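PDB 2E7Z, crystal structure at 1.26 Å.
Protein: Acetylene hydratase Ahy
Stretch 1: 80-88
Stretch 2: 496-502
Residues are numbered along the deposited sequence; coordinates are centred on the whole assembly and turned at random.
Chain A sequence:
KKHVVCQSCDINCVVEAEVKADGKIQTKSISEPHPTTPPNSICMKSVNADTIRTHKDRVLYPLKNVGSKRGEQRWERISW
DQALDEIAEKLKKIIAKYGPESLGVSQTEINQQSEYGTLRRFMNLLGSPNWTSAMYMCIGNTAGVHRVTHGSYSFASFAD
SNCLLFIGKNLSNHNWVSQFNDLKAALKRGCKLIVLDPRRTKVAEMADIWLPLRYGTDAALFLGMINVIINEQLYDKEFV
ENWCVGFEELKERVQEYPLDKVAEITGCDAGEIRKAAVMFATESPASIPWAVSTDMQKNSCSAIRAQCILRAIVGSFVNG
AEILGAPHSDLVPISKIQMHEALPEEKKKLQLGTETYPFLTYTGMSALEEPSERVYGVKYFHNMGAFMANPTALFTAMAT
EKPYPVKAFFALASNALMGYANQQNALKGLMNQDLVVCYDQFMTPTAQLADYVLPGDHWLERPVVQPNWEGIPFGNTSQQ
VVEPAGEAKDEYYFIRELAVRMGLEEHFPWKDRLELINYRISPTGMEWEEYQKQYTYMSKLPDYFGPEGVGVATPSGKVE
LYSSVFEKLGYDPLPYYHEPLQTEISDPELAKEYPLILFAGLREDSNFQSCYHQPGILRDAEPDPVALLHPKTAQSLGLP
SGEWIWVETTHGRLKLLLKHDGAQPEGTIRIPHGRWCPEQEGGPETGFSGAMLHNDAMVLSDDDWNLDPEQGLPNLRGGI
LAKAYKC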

ATOM      1  N   TRP A  80      19.727   2.416 -23.936  1.00 12.02           N
ATOM      2  CA  TRP A  80      19.152   3.425 -23.018  1.00 11.70           C
ATOM      3  C   TRP A  80      19.135   4.823 -23.655  1.00 12.55           C
ATOM      4  O   TRP A  80      18.152   5.550 -23.574  1.00 11.61           O
ATOM      5  CB  TRP A  80      19.937   3.465 -21.711  1.00 11.29           C
ATOM      6  CG  TRP A  80      19.453   2.488 -20.694  1.00 10.46           C
ATOM      7  CD1 TRP A  80      19.926   1.220 -20.478  1.00 11.00           C
ATOM      8  CD2 TRP A  80      18.355   2.676 -19.783  1.00 10.36           C
ATOM      9  NE1 TRP A  80      19.194   0.613 -19.453  1.00 11.73           N
ATOM     10  CE2 TRP A  80      18.232   1.492 -19.017  1.00  9.67           C
ATOM     11  CE3 TRP A  80      17.485   3.734 -19.532  1.00 10.17           C
ATOM     12  CZ2 TRP A  80      17.287   1.350 -18.004  1.00 10.28           C
ATOM     13  CZ3 TRP A  80      16.524   3.588 -18.511  1.00 11.15           C
ATOM     14  CH2 TRP A  80      16.438   2.413 -17.768  1.00  9.42           C
ATOM     15  N   ASP A  81      20.240   5.181 -24.317  1.00 13.04           N
ATOM     16  CA  ASP A  81      20.359   6.503 -24.898  1.00 14.90           C
ATOM     17  C   ASP A  81      19.258   6.760 -25.941  1.00 13.73           C
ATOM     18  O   ASP A  81      18.612   7.819 -25.938  1.00 14.28           O
ATOM     19  CB  ASP A  81      21.761   6.652 -25.536  1.00 15.95           C
ATOM     20  CG  ASP A  81      22.052   8.061 -26.033  1.00 21.58           C
ATOM     21  OD1 ASP A  81      21.921   9.004 -25.227  1.00 29.41           O
ATOM     22  OD2 ASP A  81      22.443   8.225 -27.224  1.00 29.00           O
ATOM     23  N   GLN A  82      19.047   5.784 -26.833  1.00 13.99           N
ATOM     24  CA  GLN A  82      18.034   5.937 -27.862  1.00 13.66           C
ATOM     25  C   GLN A  82      16.621   5.894 -27.271  1.00 13.64           C
ATOM     26  O   GLN A  82      15.749   6.681 -27.661  1.00 13.85           O
ATOM     27  CB  GLN A  82      18.189   4.887 -28.951  1.00 15.30           C
ATOM     28  CG  GLN A  82      17.252   5.121 -30.129  1.00 16.62           C
ATOM     29  CD  GLN A  82      17.570   6.401 -30.921  1.00 21.98           C
ATOM     30  OE1 GLN A  82      18.701   6.908 -30.911  1.00 25.22           O
ATOM     31  NE2 GLN A  82      16.570   6.911 -31.632  1.00 25.11           N
ATOM     32  N   ALA A  83      16.403   4.988 -26.313  1.00 12.96           N
ATOM     33  CA  ALA A  83      15.099   4.917 -25.653  1.00 12.69           C
ATOM     34  C   ALA A  83      14.758   6.243 -24.997  1.00 11.81           C
ATOM     35  O   ALA A  83      13.677   6.749 -25.184  1.00 11.56           O
ATOM     36  CB  ALA A  83      15.081   3.793 -24.612  1.00 12.37           C
ATOM     37  N   LEU A  84      15.712   6.813 -24.273  1.00 11.73           N
ATOM     38  CA  LEU A  84      15.478   8.069 -23.581  1.00 12.19           C
ATOM     39  C   LEU A  84      15.265   9.217 -24.576  1.00 11.63           C
ATOM     40  O   LEU A  84      14.424  10.088 -24.351  1.00 11.48           O
ATOM     41  CB  LEU A  84      16.649   8.357 -22.643  1.00 12.39           C
ATOM     42  CG  LEU A  84      16.795   7.414 -21.445  1.00 15.86           C
ATOM     43  CD1 LEU A  84      18.277   7.279 -21.048  1.00 19.17           C
ATOM     44  CD2 LEU A  84      15.961   7.907 -20.304  1.00 17.60           C
ATOM     45  N   ASP A  85      16.034   9.225 -25.671  1.00 12.05           N
ATOM     46  CA  ASP A  85      15.843  10.258 -26.682  1.00 12.38           C
ATOM     47  C   ASP A  85      14.417  10.205 -27.234  1.00 11.73           C
ATOM     48  O   ASP A  85      13.746  11.236 -27.348  1.00 12.51           O
ATOM     49  CB  ASP A  85      16.807  10.061 -27.847  1.00 13.17           C
ATOM     50  CG  ASP A  85      18.229  10.532 -27.539  1.00 14.47           C
ATOM     51  OD1 ASP A  85      18.478  11.117 -26.449  1.00 15.77           O
ATOM     52  OD2 ASP A  85      19.091  10.310 -28.419  1.00 18.05           O
ATOM     53  N   GLU A  86      13.954   8.995 -27.550  1.00 11.98           N
ATOM     54  CA  GLU A  86      12.628   8.841 -28.145  1.00 12.05           C
ATOM     55  C   GLU A  86      11.512   9.134 -27.154  1.00 11.73           C
ATOM     56  O   GLU A  86      10.518   9.754 -27.503  1.00 12.92           O
ATOM     57  CB  GLU A  86      12.461   7.445 -28.748  1.00 12.50           C
ATOM     58  CG  GLU A  86      13.387   7.257 -29.956  1.00 14.20           C
ATOM     59  CD  GLU A  86      13.257   5.899 -30.639  1.00 16.80           C
ATOM     60  OE1 GLU A  86      12.331   5.130 -30.302  1.00 17.89           O
ATOM     61  OE2 GLU A  86      14.097   5.582 -31.522  1.00 19.17           O
ATOM     62  N   ILE A  87      11.692   8.673 -25.921  1.00 10.54           N
ATOM     63  CA  ILE A  87      10.712   8.944 -24.870  1.00 10.36           C
ATOM     64  C   ILE A  87      10.569  10.456 -24.675  1.00 11.00           C
ATOM     65  O   ILE A  87       9.447  10.997 -24.645  1.00 11.14           O
ATOM     66  CB  ILE A  87      11.089   8.198 -23.584  1.00 10.70           C
ATOM     67  CG1 ILE A  87      10.849   6.696 -23.765  1.00  9.85           C
ATOM     68  CG2 ILE A  87      10.273   8.700 -22.404  1.00 10.56           C
ATOM     69  CD1 ILE A  87      11.562   5.831 -22.712  1.00 11.55           C
ATOM     70  N   ALA A  88      11.705  11.173 -24.592  1.00 10.89           N
ATOM     71  CA  ALA A  88      11.672  12.620 -24.390  1.00 10.77           C
ATOM     72  C   ALA A  88      11.021  13.337 -25.579  1.00 11.23           C
ATOM     73  O   ALA A  88      10.189  14.238 -25.408  1.00 12.86           O
ATOM     74  CB  ALA A  88      13.082  13.160 -24.146  1.00 10.86           C
TER
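Stretch 2, residues 496-502: RELAVRM

How does stretch 2 lie on stretch 1? Residues 496-501 are helical, part of a helix that begins earlier in the chain, and they pack on the helix of residues 80-88. The two run in broadly the same direction, crossing at -48° with their axes 9.5 Å apart at closest approach. The backbones come near at two places: CA of Leu 84 lies 6.2 Å from CA of Leu 498, and CA of Ala 88 lies 6.1 Å from CA of Arg 501.

What do residues 496-500 contribute? Arg 496 points away and makes no contact. Glu 497 points toward stretch 1, its CB 3.5 Å from CD1 of Leu 84. Leu 498 sets out sideways, but its end comes nearer: with chi1 t and chi2 p, its CD1 lies 3.8 Å from CB of Ala 88 and 4.1 Å from CG2 of Ile 87, an apolar patch. Ala 499 and Val 500 are out of reach.

Why does Arg 501 dominate the contact? Its side chain sits as a knob among Asp 81, Leu 84, Asp 85 and Ala 88, with CB 3.5 Å from CB of Ala 88. With chi1 to chi3 m, t, t and chi4 at 78°, the guanidinium reaches the two acids. NE of Arg 501 donates to OD1 of Asp 85 at 2.7 Å, and NH2 of Arg 501 forms a salt bridge with OD1 of Asp 81 at 2.8 Å. Both oxygens lie near the guanidinium plane, while CB of Leu 84 covers one face, 3.4 Å from CZ of Arg 501. Within stretch 2, NH1 of Arg 501 donates a hydrogen bond, part of a salt bridge, to OE1 of Glu 497 at 2.8 Å, so Glu 497 helps hold the group in place.

How does the contact finish? Met 502 sets out sideways, yet chi1 and chi2, both m, bring its SD to 4.0 Å from CB of Ala 88.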

ATOM      1  N   ARG A 496      16.886  11.150 -14.122  1.00  8.06           N
ATOM      2  CA  ARG A 496      17.821  12.210 -14.463  1.00  8.52           C
ATOM      3  C   ARG A 496      18.018  12.318 -15.969  1.00  8.82           C
ATOM      4  O   ARG A 496      18.071  13.417 -16.529  1.00  9.50           O
ATOM      5  CB  ARG A 496      19.177  12.004 -13.799  1.00  9.25           C
ATOM      6  CG  ARG A 496      20.061  13.233 -13.998  1.00 10.60           C
ATOM      7  CD  ARG A 496      21.489  13.048 -13.517  1.00 13.81           C
ATOM      8  NE  ARG A 496      22.070  14.393 -13.351  1.00 16.60           N
ATOM      9  CZ  ARG A 496      22.690  15.100 -14.298  1.00 18.80           C
ATOM     10  NH1 ARG A 496      22.929  14.574 -15.504  1.00 19.94           N
ATOM     11  NH2 ARG A 496      23.126  16.329 -14.014  1.00 21.04           N
ATOM     12  N   GLU A 497      18.177  11.177 -16.627  1.00  8.42           N
ATOM     13  CA  GLU A 497      18.395  11.186 -18.076  1.00  9.57           C
ATOM     14  C   GLU A 497      17.199  11.812 -18.795  1.00  9.35           C
ATOM     15  O   GLU A 497      17.356  12.566 -19.757  1.00 10.09           O
ATOM     16  CB  GLU A 497      18.647   9.769 -18.592  1.00 11.29           C
ATOM     17  CG  GLU A 497      19.985   9.196 -18.164  1.00 12.32           C
ATOM     18  CD  GLU A 497      21.159   9.852 -18.854  1.00 15.47           C
ATOM     19  OE1 GLU A 497      21.045  10.202 -20.045  1.00 16.63           O
ATOM     20  OE2 GLU A 497      22.211   9.984 -18.202  1.00 20.46           O
ATOM     21  N   LEU A 498      15.994  11.522 -18.328  1.00  9.07           N
ATOM     22  CA  LEU A 498      14.821  12.151 -18.916  1.00  9.93           C
ATOM     23  C   LEU A 498      14.767  13.646 -18.583  1.00 10.10           C
ATOM     24  O   LEU A 498      14.487  14.458 -19.456  1.00 10.14           O
ATOM     25  CB  LEU A 498      13.542  11.418 -18.472  1.00 10.39           C
ATOM     26  CG  LEU A 498      12.231  11.862 -19.106  1.00 12.25           C
ATOM     27  CD1 LEU A 498      12.252  11.858 -20.645  1.00 13.76           C
ATOM     28  CD2 LEU A 498      11.126  10.943 -18.604  1.00 14.41           C
ATOM     29  N   ALA A 499      15.036  14.004 -17.326  1.00 10.06           N
ATOM     30  CA  ALA A 499      15.019  15.404 -16.897  1.00 10.54           C
ATOM     31  C   ALA A 499      15.963  16.236 -17.741  1.00 11.52           C
ATOM     32  O   ALA A 499      15.609  17.330 -18.174  1.00 11.37           O
ATOM     33  CB  ALA A 499      15.407  15.487 -15.450  1.00 10.83           C
ATOM     34  N   VAL A 500      17.170  15.737 -17.984  1.00 11.36           N
ATOM     35  CA  VAL A 500      18.122  16.479 -18.814  1.00 12.66           C
ATOM     36  C   VAL A 500      17.539  16.748 -20.204  1.00 12.53           C
ATOM     37  O   VAL A 500      17.575  17.885 -20.696  1.00 12.46           O
ATOM     38  CB  VAL A 500      19.483  15.753 -18.882  1.00 12.52           C
ATOM     39  CG1 VAL A 500      20.398  16.380 -19.942  1.00 14.84           C
ATOM     40  CG2 VAL A 500      20.162  15.736 -17.497  1.00 13.20           C
ATOM     41  N   ARG A 501      16.942  15.726 -20.809  1.00 11.65           N
ATOM     42  CA  ARG A 501      16.363  15.875 -22.149  1.00 11.81           C
ATOM     43  C   ARG A 501      15.151  16.783 -22.192  1.00 12.50           C
ATOM     44  O   ARG A 501      14.835  17.344 -23.234  1.00 13.42           O
ATOM     45  CB  ARG A 501      16.029  14.508 -22.744  1.00 11.59           C
ATOM     46  CG  ARG A 501      17.261  13.658 -23.045  1.00 11.53           C
ATOM     47  CD  ARG A 501      16.864  12.199 -23.255  1.00 11.31           C
ATOM     48  NE  ARG A 501      17.934  11.364 -23.791  1.00 11.57           N
ATOM     49  CZ  ARG A 501      18.947  10.878 -23.076  1.00 11.04           C
ATOM     50  NH1 ARG A 501      19.053  11.138 -21.759  1.00 12.79           N
ATOM     51  NH2 ARG A 501      19.848  10.122 -23.678  1.00 14.66           N
ATOM     52  N   MET A 502      14.471  16.915 -21.066  1.00 12.71           N
ATOM     53  CA  MET A 502      13.312  17.801 -20.954  1.00 13.01           C
ATOM     54  C   MET A 502      13.706  19.230 -20.590  1.00 13.65           C
ATOM     55  O   MET A 502      12.831  20.066 -20.376  1.00 15.33           O
ATOM     56  CB  MET A 502      12.298  17.240 -19.925  1.00 11.97           C
ATOM     57  CG  MET A 502      11.747  15.829 -20.298  1.00 12.05           C
ATOM     58  SD  MET A 502      10.977  15.717 -21.941  1.00 13.48           S
ATOM     59  CE  MET A 502       9.434  16.640 -21.661  1.00 13.91           C
TER